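Uncharacterized metal-dependent hydrolase (Pyrococcus horikoshii, PDB 3IGH) is of unknown function but is probably a metal-dependent hydrolase acting on carbon-nitrogen bonds other than peptide bonds. Local coordinates at residues 177-191 against 207-221. Residues are numbered along the deposited sequence; the frame is centred on the assembly and turned at random.
Sequences NERVLTVEDYVYYIK and FMSVNEKALRALFYL. With SO4 (sulfate ion), chain H; SO4 (sulfate ion), chain F.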
# COMPACT_ATOMS: atom_id res chain seq x y z
N ASN A 177 0.74 -0.60 25.64
CA ASN A 177 0.56 -0.62 24.19
C ASN A 177 1.58 0.17 23.37
O ASN A 177 1.92 -0.22 22.25
CB ASN A 177 -0.86 -0.16 23.83
CG ASN A 177 -1.91 -1.19 24.18
OD1 ASN A 177 -1.60 -2.37 24.40
ND2 ASN A 177 -3.16 -0.76 24.23
N GLU A 178 2.07 1.27 23.94
CA GLU A 178 2.97 2.17 23.21
C GLU A 178 4.44 1.95 23.54
O GLU A 178 5.29 2.13 22.68
CB GLU A 178 2.59 3.62 23.47
CG GLU A 178 1.28 4.01 22.84
CD GLU A 178 0.78 5.38 23.25
OE1 GLU A 178 1.45 6.05 24.08
OE2 GLU A 178 -0.29 5.79 22.75
N ARG A 179 4.73 1.56 24.77
CA ARG A 179 6.12 1.54 25.23
C ARG A 179 6.61 0.15 25.62
O ARG A 179 7.69 -0.26 25.20
CB ARG A 179 6.29 2.51 26.40
CG ARG A 179 7.72 2.87 26.74
CD ARG A 179 7.74 4.00 27.75
NE ARG A 179 7.50 3.52 29.12
CZ ARG A 179 6.85 4.21 30.06
NH1 ARG A 179 6.34 5.41 29.79
NH2 ARG A 179 6.70 3.68 31.27
N VAL A 180 5.82 -0.57 26.41
CA VAL A 180 6.27 -1.85 26.97
C VAL A 180 6.34 -2.97 25.92
O VAL A 180 7.33 -3.71 25.85
CB VAL A 180 5.39 -2.26 28.19
CG1 VAL A 180 5.77 -3.62 28.69
CG2 VAL A 180 5.49 -1.23 29.32
N LEU A 181 5.30 -3.09 25.10
CA LEU A 181 5.29 -4.05 24.02
C LEU A 181 6.14 -3.52 22.87
O LEU A 181 6.14 -2.32 22.61
CB LEU A 181 3.86 -4.33 23.55
CG LEU A 181 2.89 -4.97 24.55
CD1 LEU A 181 1.48 -5.06 23.94
CD2 LEU A 181 3.38 -6.35 24.99
N THR A 182 6.88 -4.42 22.22
CA THR A 182 7.69 -4.07 21.05
C THR A 182 6.93 -4.45 19.79
O THR A 182 5.96 -5.19 19.86
CB THR A 182 9.02 -4.84 21.02
OG1 THR A 182 8.74 -6.24 20.90
CG2 THR A 182 9.83 -4.58 22.30
N VAL A 183 7.40 -3.96 18.63
CA VAL A 183 6.84 -4.39 17.35
C VAL A 183 6.87 -5.92 17.19
O VAL A 183 5.89 -6.52 16.73
CB VAL A 183 7.53 -3.68 16.14
CG1 VAL A 183 7.01 -4.23 14.81
CG2 VAL A 183 7.29 -2.18 16.23
N GLU A 184 7.97 -6.53 17.63
CA GLU A 184 8.12 -7.99 17.58
C GLU A 184 7.02 -8.70 18.38
O GLU A 184 6.53 -9.76 17.97
CB GLU A 184 9.51 -8.44 18.06
CG GLU A 184 10.68 -7.68 17.44
CD GLU A 184 11.12 -6.48 18.27
OE1 GLU A 184 10.70 -5.35 17.94
OE2 GLU A 184 11.86 -6.68 19.26
N ASP A 185 6.63 -8.12 19.52
CA ASP A 185 5.52 -8.65 20.32
C ASP A 185 4.20 -8.60 19.54
O ASP A 185 3.44 -9.57 19.53
CB ASP A 185 5.33 -7.87 21.62
CG ASP A 185 6.47 -8.08 22.60
OD1 ASP A 185 7.11 -9.16 22.57
OD2 ASP A 185 6.72 -7.17 23.39
N TYR A 186 3.95 -7.46 18.90
CA TYR A 186 2.76 -7.27 18.07
C TYR A 186 2.73 -8.23 16.89
O TYR A 186 1.67 -8.78 16.57
CB TYR A 186 2.64 -5.83 17.58
CG TYR A 186 2.03 -4.87 18.57
CD1 TYR A 186 2.83 -4.16 19.47
CD2 TYR A 186 0.65 -4.64 18.60
CE1 TYR A 186 2.27 -3.25 20.37
CE2 TYR A 186 0.08 -3.75 19.50
CZ TYR A 186 0.90 -3.06 20.38
OH TYR A 186 0.35 -2.17 21.25
N VAL A 187 3.89 -8.46 16.25
CA VAL A 187 3.98 -9.45 15.16
C VAL A 187 3.55 -10.83 15.68
O VAL A 187 2.74 -11.51 15.07
CB VAL A 187 5.40 -9.49 14.50
CG1 VAL A 187 5.55 -10.66 13.53
CG2 VAL A 187 5.70 -8.18 13.76
N TYR A 188 4.09 -11.21 16.84
CA TYR A 188 3.77 -12.48 17.49
C TYR A 188 2.26 -12.59 17.82
O TYR A 188 1.64 -13.61 17.52
CB TYR A 188 4.63 -12.65 18.74
CG TYR A 188 4.30 -13.87 19.58
CD1 TYR A 188 4.85 -15.11 19.29
CD2 TYR A 188 3.45 -13.76 20.69
CE1 TYR A 188 4.55 -16.23 20.06
CE2 TYR A 188 3.15 -14.87 21.47
CZ TYR A 188 3.70 -16.10 21.15
OH TYR A 188 3.40 -17.19 21.93
N TYR A 189 1.70 -11.54 18.42
CA TYR A 189 0.28 -11.53 18.77
C TYR A 189 -0.64 -11.61 17.55
O TYR A 189 -1.62 -12.35 17.56
CB TYR A 189 -0.08 -10.30 19.61
CG TYR A 189 0.51 -10.30 21.00
CD1 TYR A 189 0.58 -11.47 21.76
CD2 TYR A 189 0.96 -9.11 21.58
CE1 TYR A 189 1.11 -11.46 23.05
CE2 TYR A 189 1.49 -9.10 22.87
CZ TYR A 189 1.56 -10.28 23.59
OH TYR A 189 2.09 -10.26 24.86
N ILE A 190 -0.30 -10.85 16.51
CA ILE A 190 -1.13 -10.85 15.29
C ILE A 190 -1.05 -12.21 14.58
O ILE A 190 -2.06 -12.72 14.09
CB ILE A 190 -0.77 -9.67 14.33
CG1 ILE A 190 -1.16 -8.34 14.99
CG2 ILE A 190 -1.51 -9.81 12.99
CD1 ILE A 190 -0.43 -7.13 14.41
N LYS A 191 0.14 -12.80 14.54
CA LYS A 191 0.29 -14.15 13.96
C LYS A 191 -0.56 -15.17 14.73
O LYS A 191 -1.24 -16.00 14.12
CB LYS A 191 1.76 -14.59 13.93
CG LYS A 191 2.57 -13.94 12.82
CD LYS A 191 3.98 -14.52 12.71
CE LYS A 191 4.02 -15.72 11.78
NZ LYS A 191 5.41 -16.15 11.49
N PHE A 207 -9.82 -4.71 11.41
CA PHE A 207 -9.03 -4.60 12.63
C PHE A 207 -9.19 -3.15 13.09
O PHE A 207 -8.71 -2.23 12.44
CB PHE A 207 -7.58 -5.00 12.31
CG PHE A 207 -6.58 -4.86 13.46
CD1 PHE A 207 -6.96 -4.53 14.77
CD2 PHE A 207 -5.23 -5.10 13.20
CE1 PHE A 207 -6.00 -4.39 15.78
CE2 PHE A 207 -4.26 -4.98 14.21
CZ PHE A 207 -4.65 -4.62 15.50
N MET A 208 -9.88 -2.97 14.21
CA MET A 208 -10.21 -1.64 14.74
C MET A 208 -9.21 -1.12 15.76
O MET A 208 -8.70 -1.88 16.57
CB MET A 208 -11.59 -1.68 15.40
CG MET A 208 -12.61 -2.48 14.57
SD MET A 208 -12.87 -1.74 12.94
CE MET A 208 -13.50 -0.20 13.57
N SER A 209 -8.97 0.20 15.72
CA SER A 209 -7.99 0.90 16.57
C SER A 209 -6.58 0.33 16.45
O SER A 209 -5.95 -0.07 17.43
CB SER A 209 -8.46 1.00 18.03
OG SER A 209 -9.67 1.73 18.10
N VAL A 210 -6.10 0.31 15.21
CA VAL A 210 -4.73 -0.09 14.95
C VAL A 210 -3.83 1.06 15.42
O VAL A 210 -3.94 2.18 14.90
CB VAL A 210 -4.51 -0.37 13.42
CG1 VAL A 210 -3.06 -0.69 13.11
CG2 VAL A 210 -5.41 -1.50 12.97
N ASN A 211 -2.98 0.80 16.41
CA ASN A 211 -2.05 1.82 16.89
C ASN A 211 -0.73 1.79 16.11
O ASN A 211 -0.61 1.08 15.11
CB ASN A 211 -1.82 1.72 18.43
CG ASN A 211 -1.18 0.40 18.87
OD1 ASN A 211 -0.40 -0.22 18.13
ND2 ASN A 211 -1.50 -0.04 20.09
N GLU A 212 0.27 2.55 16.58
CA GLU A 212 1.52 2.75 15.83
C GLU A 212 2.29 1.46 15.64
O GLU A 212 2.69 1.12 14.52
CB GLU A 212 2.40 3.80 16.53
CG GLU A 212 1.91 5.26 16.43
CD GLU A 212 0.86 5.67 17.48
OE1 GLU A 212 0.28 4.81 18.19
OE2 GLU A 212 0.62 6.90 17.58
N LYS A 213 2.49 0.72 16.72
CA LYS A 213 3.23 -0.54 16.64
C LYS A 213 2.48 -1.68 15.97
O LYS A 213 3.10 -2.53 15.31
CB LYS A 213 3.72 -0.96 18.02
CG LYS A 213 4.79 -0.05 18.55
CD LYS A 213 5.40 -0.57 19.83
CE LYS A 213 6.53 0.36 20.26
NZ LYS A 213 7.04 0.01 21.61
N ALA A 214 1.16 -1.74 16.15
CA ALA A 214 0.34 -2.71 15.43
C ALA A 214 0.43 -2.45 13.92
O ALA A 214 0.55 -3.39 13.14
CB ALA A 214 -1.12 -2.67 15.88
N LEU A 215 0.40 -1.17 13.53
CA LEU A 215 0.56 -0.83 12.12
C LEU A 215 1.93 -1.23 11.57
O LEU A 215 2.00 -1.80 10.49
CB LEU A 215 0.26 0.65 11.84
CG LEU A 215 0.27 1.04 10.34
CD1 LEU A 215 -0.69 0.20 9.50
CD2 LEU A 215 0.01 2.53 10.14
N ARG A 216 3.00 -0.97 12.32
CA ARG A 216 4.35 -1.43 11.92
C ARG A 216 4.41 -2.95 11.73
O ARG A 216 5.02 -3.44 10.78
CB ARG A 216 5.41 -1.02 12.94
CG ARG A 216 5.71 0.46 13.00
CD ARG A 216 6.87 0.67 13.97
NE ARG A 216 7.23 2.08 14.07
CZ ARG A 216 8.15 2.66 13.30
NH1 ARG A 216 8.41 3.95 13.46
NH2 ARG A 216 8.80 1.96 12.38
N ALA A 217 3.78 -3.67 12.65
CA ALA A 217 3.70 -5.13 12.59
C ALA A 217 2.94 -5.60 11.34
O ALA A 217 3.36 -6.52 10.65
CB ALA A 217 3.03 -5.67 13.85
N LEU A 218 1.80 -4.95 11.07
CA LEU A 218 1.00 -5.28 9.89
C LEU A 218 1.76 -5.07 8.58
O LEU A 218 1.72 -5.93 7.70
CB LEU A 218 -0.32 -4.50 9.88
CG LEU A 218 -1.40 -4.89 10.90
CD1 LEU A 218 -2.52 -3.85 10.91
CD2 LEU A 218 -1.96 -6.30 10.63
N PHE A 219 2.45 -3.93 8.47
CA PHE A 219 3.31 -3.63 7.33
C PHE A 219 4.41 -4.70 7.16
O PHE A 219 4.67 -5.15 6.05
CB PHE A 219 3.97 -2.24 7.46
CG PHE A 219 3.08 -1.08 7.09
CD1 PHE A 219 2.24 -1.15 5.96
CD2 PHE A 219 3.11 0.09 7.82
CE1 PHE A 219 1.43 -0.06 5.61
CE2 PHE A 219 2.31 1.18 7.47
CZ PHE A 219 1.46 1.10 6.37
N TYR A 220 5.03 -5.09 8.26
CA TYR A 220 6.04 -6.16 8.25
C TYR A 220 5.46 -7.47 7.71
O TYR A 220 6.01 -8.06 6.78
CB TYR A 220 6.60 -6.37 9.67
CG TYR A 220 7.50 -7.59 9.78
CD1 TYR A 220 8.83 -7.53 9.36
CD2 TYR A 220 7.01 -8.80 10.29
CE1 TYR A 220 9.66 -8.65 9.45
CE2 TYR A 220 7.82 -9.92 10.38
CZ TYR A 220 9.15 -9.83 9.96
OH TYR A 220 9.95 -10.94 10.05
N LEU A 221 4.34 -7.91 8.27
CA LEU A 221 3.71 -9.17 7.86
C LEU A 221 3.27 -9.17 6.41
O LEU A 221 3.45 -10.17 5.72
CB LEU A 221 2.52 -9.49 8.77
CG LEU A 221 2.86 -9.94 10.19
CD1 LEU A 221 1.61 -9.97 11.02
CD2 LEU A 221 3.55 -11.32 10.21
S SO4 H . -2.92 3.01 21.84
O1 SO4 H . -3.11 1.58 21.65
O2 SO4 H . -3.14 3.36 23.24
O3 SO4 H . -1.57 3.39 21.46
O4 SO4 H . -3.87 3.74 21.01
S SO4 F . 10.31 -1.53 19.15
O1 SO4 F . 10.82 -2.52 18.22
O2 SO4 F . 10.88 -1.76 20.47
O3 SO4 F . 10.68 -0.20 18.69
O4 SO4 F . 8.87 -1.62 19.21
O HOH W 1 1.96 1.53 19.60
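The ring of Tyr186 lies with one face over the first turn of helix 212-223, where Ala214 N stands 3.8 Å above the ring plane and the carbonyl carbon of Lys213 sits beside it, both offset toward the rim. The Phe207 ring has Val210 CG2 over the centre of one face, and Ile190 CD1 approaches it obliquely. Helices 183-199 and 212-223 precede and follow strand 202-210, one of the parallel strands of the TIM-barrel fold of the amidohydrolases; their segments 183-191 and 212-221 cross at -65° with axes 8.3 Å apart. Asn211, approaching Tyr186 from the opposite direction, turns its amide plane 79° from the ring, and its ND2 donates to Tyr186 OH (3.1 Å). That hydroxyl in turn donates to Asn177 O, in the carbonyl plane and on a lone pair, so two bonds hold it in place, while packing against Lys213 and Ala214 sets the ring. The packing is knobs-into-holes: Ala217 fits among Val183, Tyr186, Val187 and Ile190, while Ile190 enters the hole formed by Ala214, Ala217, Leu218 and Leu221. With CG1 beside the backbone N (chi1 -67°), Ile190 brings CD1 to 3.8 Å from Ala217 CB; its other branch, CG2, meets Leu221 CD1. Helix 70-78 adjoins the contact, Asp71 touching Tyr186 and Phe207. Both helices are capped at their N-termini, helix 183-199 by the capping box of Thr182 and Asp185, helix 212-223 by Asn211 OD1, which accepts from Ala214 N. Asn211 ND2 also donates to a sulfate oxygen, probably from the crystallisation liquor. The extended chain of Lys213 passes the Tyr186 ring and ends between two carbonyls: NZ meets Leu181 O in the carbonyl plane at 2.7 Å, but Glu178 O from above its plane at 2.9 Å.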